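PDB 6HLX: AgaA from Rhizobium radiobacter, which binds the opine agropinic acid in the periplasm as the substrate-binding protein of an ABC transporter for its import. Local coordinates for residues I32-G35 with L36-G40; T473-S476 with G477-I480. All coordinates share one frame; numbering follows the deposited sequence.

Contact 1. Residues I32-G35 with L36-G40; sequences IHRG and LVNYG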
ATOM      1  N   ILE A  32      15.309  -1.196  -6.708  1.00 17.84           N
ATOM      2  CA  ILE A  32      16.618  -1.408  -6.065  1.00 18.20           C
ATOM      3  C   ILE A  32      16.662  -2.608  -5.129  1.00 20.96           C
ATOM      4  O   ILE A  32      17.759  -3.055  -4.798  1.00 20.70           O
ATOM      5  CB  ILE A  32      16.924  -0.102  -5.264  1.00 24.09           C
ATOM      6  CG1 ILE A  32      17.153   1.094  -6.227  1.00 25.59           C
ATOM      7  CG2 ILE A  32      18.090  -0.241  -4.243  1.00 29.50           C
ATOM      8  CD1 ILE A  32      16.947   2.494  -5.417  1.00 37.21           C
ATOM      9  N   HIS A  33      15.507  -3.051  -4.626  1.00 17.58           N
ATOM     10  CA  HIS A  33      15.498  -4.079  -3.585  1.00 17.61           C
ATOM     11  C   HIS A  33      14.722  -5.325  -3.934  1.00 21.31           C
ATOM     12  O   HIS A  33      13.809  -5.274  -4.748  1.00 19.45           O
ATOM     13  CB  HIS A  33      14.891  -3.474  -2.294  1.00 18.42           C
ATOM     14  CG  HIS A  33      15.745  -2.419  -1.651  1.00 20.94           C
ATOM     15  ND1 HIS A  33      16.961  -2.728  -1.080  1.00 22.38           N
ATOM     16  CD2 HIS A  33      15.493  -1.099  -1.467  1.00 21.52           C
ATOM     17  CE1 HIS A  33      17.433  -1.590  -0.601  1.00 22.35           C
ATOM     18  NE2 HIS A  33      16.572  -0.581  -0.805  1.00 21.60           N
ATOM     19  N   ARG A  34      15.007  -6.419  -3.195  1.00 18.77           N
ATOM     20  CA  ARG A  34      14.307  -7.689  -3.303  1.00 18.85           C
ATOM     21  C   ARG A  34      14.168  -8.290  -1.911  1.00 20.93           C
ATOM     22  O   ARG A  34      15.040  -8.086  -1.063  1.00 20.07           O
ATOM     23  CB  ARG A  34      15.095  -8.663  -4.218  1.00 19.60           C
ATOM     24  CG  ARG A  34      14.948  -8.382  -5.728  1.00 22.04           C
ATOM     25  CD  ARG A  34      13.512  -8.609  -6.186  1.00 24.70           C
ATOM     26  NE  ARG A  34      13.264  -8.295  -7.600  1.00 25.67           N
ATOM     27  CZ  ARG A  34      12.912  -7.098  -8.066  1.00 27.30           C
ATOM     28  NH1 ARG A  34      12.836  -6.049  -7.247  1.00 18.48           N
ATOM     29  NH2 ARG A  34      12.658  -6.934  -9.356  1.00 27.01           N
ATOM     30  N   GLY A  35      13.093  -9.055  -1.710  1.00 18.39           N
ATOM     31  CA  GLY A  35      12.887  -9.815  -0.477  1.00 18.13           C
ATOM     32  C   GLY A  35      13.165 -11.284  -0.708  1.00 21.08           C
ATOM     33  O   GLY A  35      13.669 -11.670  -1.774  1.00 18.94           O
ATOM     34  N   LEU A  36      12.809 -12.135   0.275  1.00 18.12           N
ATOM     35  CA  LEU A  36      12.942 -13.586   0.121  1.00 18.04           C
ATOM     36  C   LEU A  36      12.053 -14.011  -1.051  1.00 21.37           C
ATOM     37  O   LEU A  36      12.443 -14.825  -1.884  1.00 20.92           O
ATOM     38  CB  LEU A  36      12.485 -14.288   1.404  1.00 18.68           C
ATOM     39  CG  LEU A  36      13.430 -14.108   2.589  1.00 22.02           C
ATOM     40  CD1 LEU A  36      12.743 -14.496   3.912  1.00 21.91           C
ATOM     41  CD2 LEU A  36      14.754 -14.845   2.350  1.00 23.39           C
ATOM     42  N   VAL A  37      10.873 -13.383  -1.121  1.00 18.31           N
ATOM     43  CA  VAL A  37       9.869 -13.569  -2.171  1.00 17.75           C
ATOM     44  C   VAL A  37       9.313 -12.192  -2.541  1.00 20.43           C
ATOM     45  O   VAL A  37       9.396 -11.256  -1.741  1.00 20.35           O
ATOM     46  CB  VAL A  37       8.718 -14.497  -1.709  1.00 19.88           C
ATOM     47  CG1 VAL A  37       9.182 -15.944  -1.546  1.00 20.79           C
ATOM     48  CG2 VAL A  37       8.055 -13.982  -0.422  1.00 19.01           C
ATOM     49  N   ASN A  38       8.755 -12.076  -3.738  1.00 18.80           N
ATOM     50  CA  ASN A  38       8.046 -10.856  -4.154  1.00 18.47           C
ATOM     51  C   ASN A  38       6.966 -11.306  -5.099  1.00 22.23           C
ATOM     52  O   ASN A  38       7.097 -12.380  -5.693  1.00 21.87           O
ATOM     53  CB  ASN A  38       8.970  -9.868  -4.838  1.00 18.26           C
ATOM     54  CG  ASN A  38       9.894  -9.169  -3.867  1.00 22.63           C
ATOM     55  OD1 ASN A  38      11.092  -9.462  -3.806  1.00 22.89           O
ATOM     56  ND2 ASN A  38       9.354  -8.241  -3.063  1.00 19.80           N
ATOM     57  N   TYR A  39       5.901 -10.494  -5.270  1.00 19.13           N
ATOM     58  CA  TYR A  39       4.873 -10.880  -6.231  1.00 19.08           C
ATOM     59  C   TYR A  39       5.386 -10.718  -7.662  1.00 23.37           C
ATOM     60  O   TYR A  39       6.058  -9.729  -7.971  1.00 23.37           O
ATOM     61  CB  TYR A  39       3.648  -9.980  -6.036  1.00 19.77           C
ATOM     62  CG  TYR A  39       2.847 -10.330  -4.800  1.00 20.31           C
ATOM     63  CD1 TYR A  39       2.067 -11.484  -4.752  1.00 21.76           C
ATOM     64  CD2 TYR A  39       2.848  -9.495  -3.686  1.00 20.96           C
ATOM     65  CE1 TYR A  39       1.281 -11.778  -3.635  1.00 22.58           C
ATOM     66  CE2 TYR A  39       2.079  -9.789  -2.558  1.00 19.96           C
ATOM     67  CZ  TYR A  39       1.291 -10.924  -2.541  1.00 22.69           C
ATOM     68  OH  TYR A  39       0.528 -11.185  -1.425  1.00 21.91           O
ATOM     69  N   GLY A  40       5.020 -11.664  -8.518  1.00 21.65           N
ATOM     70  CA  GLY A  40       5.282 -11.648  -9.953  1.00 22.47           C
ATOM     71  C   GLY A  40       4.226 -10.779 -10.621  1.00 25.21           C
ATOM     72  O   GLY A  40       3.222 -10.413  -9.988  1.00 23.61           O
TER

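Contact 2. Residues T473-S476 with G477-I480; sequences TFQS and GLSI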
ATOM      1  N   THR A 473      -1.548  -3.131  -7.495  1.00 17.26           N
ATOM      2  CA  THR A 473      -1.189  -1.961  -8.322  1.00 17.47           C
ATOM      3  C   THR A 473      -0.073  -1.089  -7.721  1.00 19.49           C
ATOM      4  O   THR A 473       0.787  -0.620  -8.480  1.00 19.31           O
ATOM      5  CB  THR A 473      -2.418  -1.123  -8.715  1.00 20.25           C
ATOM      6  OG1 THR A 473      -2.007  -0.047  -9.582  1.00 19.31           O
ATOM      7  CG2 THR A 473      -3.173  -0.560  -7.500  1.00 18.69           C
ATOM      8  N   PHE A 474      -0.041  -0.895  -6.395  1.00 17.75           N
ATOM      9  CA  PHE A 474       1.009  -0.051  -5.793  1.00 16.77           C
ATOM     10  C   PHE A 474       2.422  -0.680  -5.849  1.00 21.45           C
ATOM     11  O   PHE A 474       3.404  -0.000  -5.527  1.00 20.45           O
ATOM     12  CB  PHE A 474       0.657   0.363  -4.362  1.00 18.64           C
ATOM     13  CG  PHE A 474      -0.551   1.263  -4.183  1.00 19.08           C
ATOM     14  CD1 PHE A 474      -1.100   1.956  -5.265  1.00 20.64           C
ATOM     15  CD2 PHE A 474      -1.104   1.467  -2.921  1.00 20.89           C
ATOM     16  CE1 PHE A 474      -2.188   2.823  -5.086  1.00 21.78           C
ATOM     17  CE2 PHE A 474      -2.215   2.313  -2.749  1.00 21.96           C
ATOM     18  CZ  PHE A 474      -2.747   2.982  -3.830  1.00 20.20           C
ATOM     19  N   GLN A 475       2.500  -1.986  -6.214  1.00 18.38           N
ATOM     20  CA  GLN A 475       3.781  -2.697  -6.351  1.00 18.11           C
ATOM     21  C   GLN A 475       4.219  -2.780  -7.810  1.00 21.34           C
ATOM     22  O   GLN A 475       5.192  -3.481  -8.114  1.00 20.97           O
ATOM     23  CB  GLN A 475       3.692  -4.111  -5.758  1.00 19.51           C
ATOM     24  CG  GLN A 475       3.415  -4.082  -4.251  1.00 21.89           C
ATOM     25  CD  GLN A 475       3.615  -5.440  -3.640  1.00 26.07           C
ATOM     26  OE1 GLN A 475       4.234  -6.308  -4.239  1.00 26.87           O
ATOM     27  NE2 GLN A 475       3.089  -5.637  -2.438  1.00 24.33           N
ATOM     28  N   SER A 476       3.520  -2.082  -8.719  1.00 19.28           N
ATOM     29  CA  SER A 476       3.816  -2.131 -10.164  1.00 18.05           C
ATOM     30  C   SER A 476       5.259  -1.776 -10.521  1.00 21.37           C
ATOM     31  O   SER A 476       5.758  -2.234 -11.566  1.00 20.81           O
ATOM     32  CB  SER A 476       2.852  -1.256 -10.959  1.00 19.27           C
ATOM     33  OG  SER A 476       1.513  -1.710 -10.825  1.00 20.97           O
ATOM     34  N   GLY A 477       5.928  -1.001  -9.645  1.00 17.96           N
ATOM     35  CA  GLY A 477       7.343  -0.666  -9.851  1.00 18.62           C
ATOM     36  C   GLY A 477       8.236  -1.897  -9.971  1.00 21.95           C
ATOM     37  O   GLY A 477       9.302  -1.832 -10.601  1.00 21.06           O
ATOM     38  N   LEU A 478       7.788  -3.060  -9.433  1.00 18.56           N
ATOM     39  CA  LEU A 478       8.539  -4.316  -9.622  1.00 19.18           C
ATOM     40  C   LEU A 478       8.721  -4.645 -11.112  1.00 22.13           C
ATOM     41  O   LEU A 478       9.756  -5.201 -11.507  1.00 23.84           O
ATOM     42  CB  LEU A 478       7.767  -5.485  -8.995  1.00 19.14           C
ATOM     43  CG  LEU A 478       7.940  -5.666  -7.494  1.00 22.93           C
ATOM     44  CD1 LEU A 478       6.834  -6.590  -6.918  1.00 22.89           C
ATOM     45  CD2 LEU A 478       9.325  -6.256  -7.189  1.00 25.53           C
ATOM     46  N   SER A 479       7.709  -4.325 -11.941  1.00 18.43           N
ATOM     47  CA  SER A 479       7.733  -4.672 -13.361  1.00 19.04           C
ATOM     48  C   SER A 479       8.785  -3.874 -14.179  1.00 20.70           C
ATOM     49  O   SER A 479       8.982  -4.167 -15.363  1.00 22.75           O
ATOM     50  CB  SER A 479       6.335  -4.550 -13.969  1.00 22.34           C
ATOM     51  OG  SER A 479       5.995  -3.193 -14.210  1.00 21.43           O
ATOM     52  N   ILE A 480       9.462  -2.873 -13.550  1.00 17.77           N
ATOM     53  CA  ILE A 480      10.500  -2.104 -14.274  1.00 18.65           C
ATOM     54  C   ILE A 480      11.639  -3.025 -14.763  1.00 21.41           C
ATOM     55  O   ILE A 480      12.326  -2.690 -15.721  1.00 21.87           O
ATOM     56  CB  ILE A 480      11.028  -0.910 -13.418  1.00 20.86           C
ATOM     57  CG1 ILE A 480      11.739   0.194 -14.302  1.00 21.03           C
ATOM     58  CG2 ILE A 480      11.922  -1.370 -12.252  1.00 20.87           C
ATOM     59  CD1 ILE A 480      10.740   1.075 -15.136  1.00 26.17           C
TER
HETATM   60  O   HOH W   1       5.423   0.517  -7.292  1.00 20.83           O

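Contact 1. Residues I32-G35 with L36-G40
The turn that leads from helix 23-32 into edge strand 37-39 is drawn together by Asn-38 and Gly-35. The side chain of Asn-38 reaches back across the turn, three residues up the chain. Its OD1 takes the backbone N-H of Gly-35 at 2.9 Å between OD1 and N. This bond is nearly straight, with 173° at the hydrogen, and the donor is tilted slightly from the amide plane. The CB of Asn-38 points toward 32-35, and with CG beside its own backbone N (chi1 -74°) OD1 comes to Gly-35 N. The same OD1 also touches CD of Arg-34 at 3.5 Å.

The arginine chain passes the amide at about a right angle. It bends at chi2 (-65°) and curls back along its own backbone. NH1 donates to His-33 O (NH1 to O 2.8 Å) in a somewhat bent bond, with that O close to the guanidinium plane. NH1 also reaches Leu-30 O, and NH2 forms a salt bridge with Glu-481. The buried guanidinium is thus held at several points.

Beyond the turn, Leu-36 and Val-37 pack against strands 61-66 and 45-55. A side-chain-to-backbone bond thus closes the connection from helix 23-32 to strand 37-39, an outermost strand of the five-stranded antiparallel sheet.

Contact 2. Residues T473-S476 with G477-I480
Ser-476 O is gripped by two donors from Ser-479, its backbone N at 2.9 Å and its hydroxyl OG at 2.8 Å. The bond from N is the i+3 to i backbone bond of the 3-10 helix that runs through 473-480; the OG bond is added to it. The two donors meet the carbonyl differently. OG lies nearly on the line of the C=O bond, with an angle of 161°, while N sits well above the carbonyl plane. The torsion of Ser-479 places OG between its own N and carbonyl carbon, chi1 77°, from where it reaches O of the residue three positions earlier. OG also bonds to Thr-466 N.

One turn earlier Thr-473 O is likewise taken by N and OG of Ser-476, with OG at 2.7 Å, but here OG comes in at a bent angle to the C=O. That hydroxyl also bonds to Met-468 N, so the two serines pin the helix to the chain at 466-468. Between these turns, Leu-478 N bonds to Gln-475 O at 2.9 Å.

A water is inserted between Phe-474 O and Gly-477 N, where the direct 3-10 bond is missing; it donates to the first and accepts from the second. The CB of Phe-474 points away from 477-480, and the residue touches the bound agropinic acid.

Gln-475 and Leu-478 lie side by side, and both rest on Leu-30 of helix 23-32. OE1 of Gln-475 lies alongside CD1 of Leu-478, 3.7 Å from it.

In the fold
After strand 3-8, helix 23-32 leads into contact 1. It closes a short turn into strand 37-39, an edge of the five-stranded antiparallel sheet. Contact 2 comes more than 430 residues later, between strands 462-463 and 484-485. The two are in series; neither encloses or crosses the other. In space their centres are about 11 Å apart, and they touch. Leu-478 CD2 packs on Arg-34 NH1, and Leu-478 CD1 on Tyr-39 O at 3.4 Å. Each contact is local; it is this packing of Leu-478, with helix 23-32 lying against 473-480, that ties the helix-to-strand turn to the late 3-10 segment, whose Phe-474 lines the agropinic acid pocket.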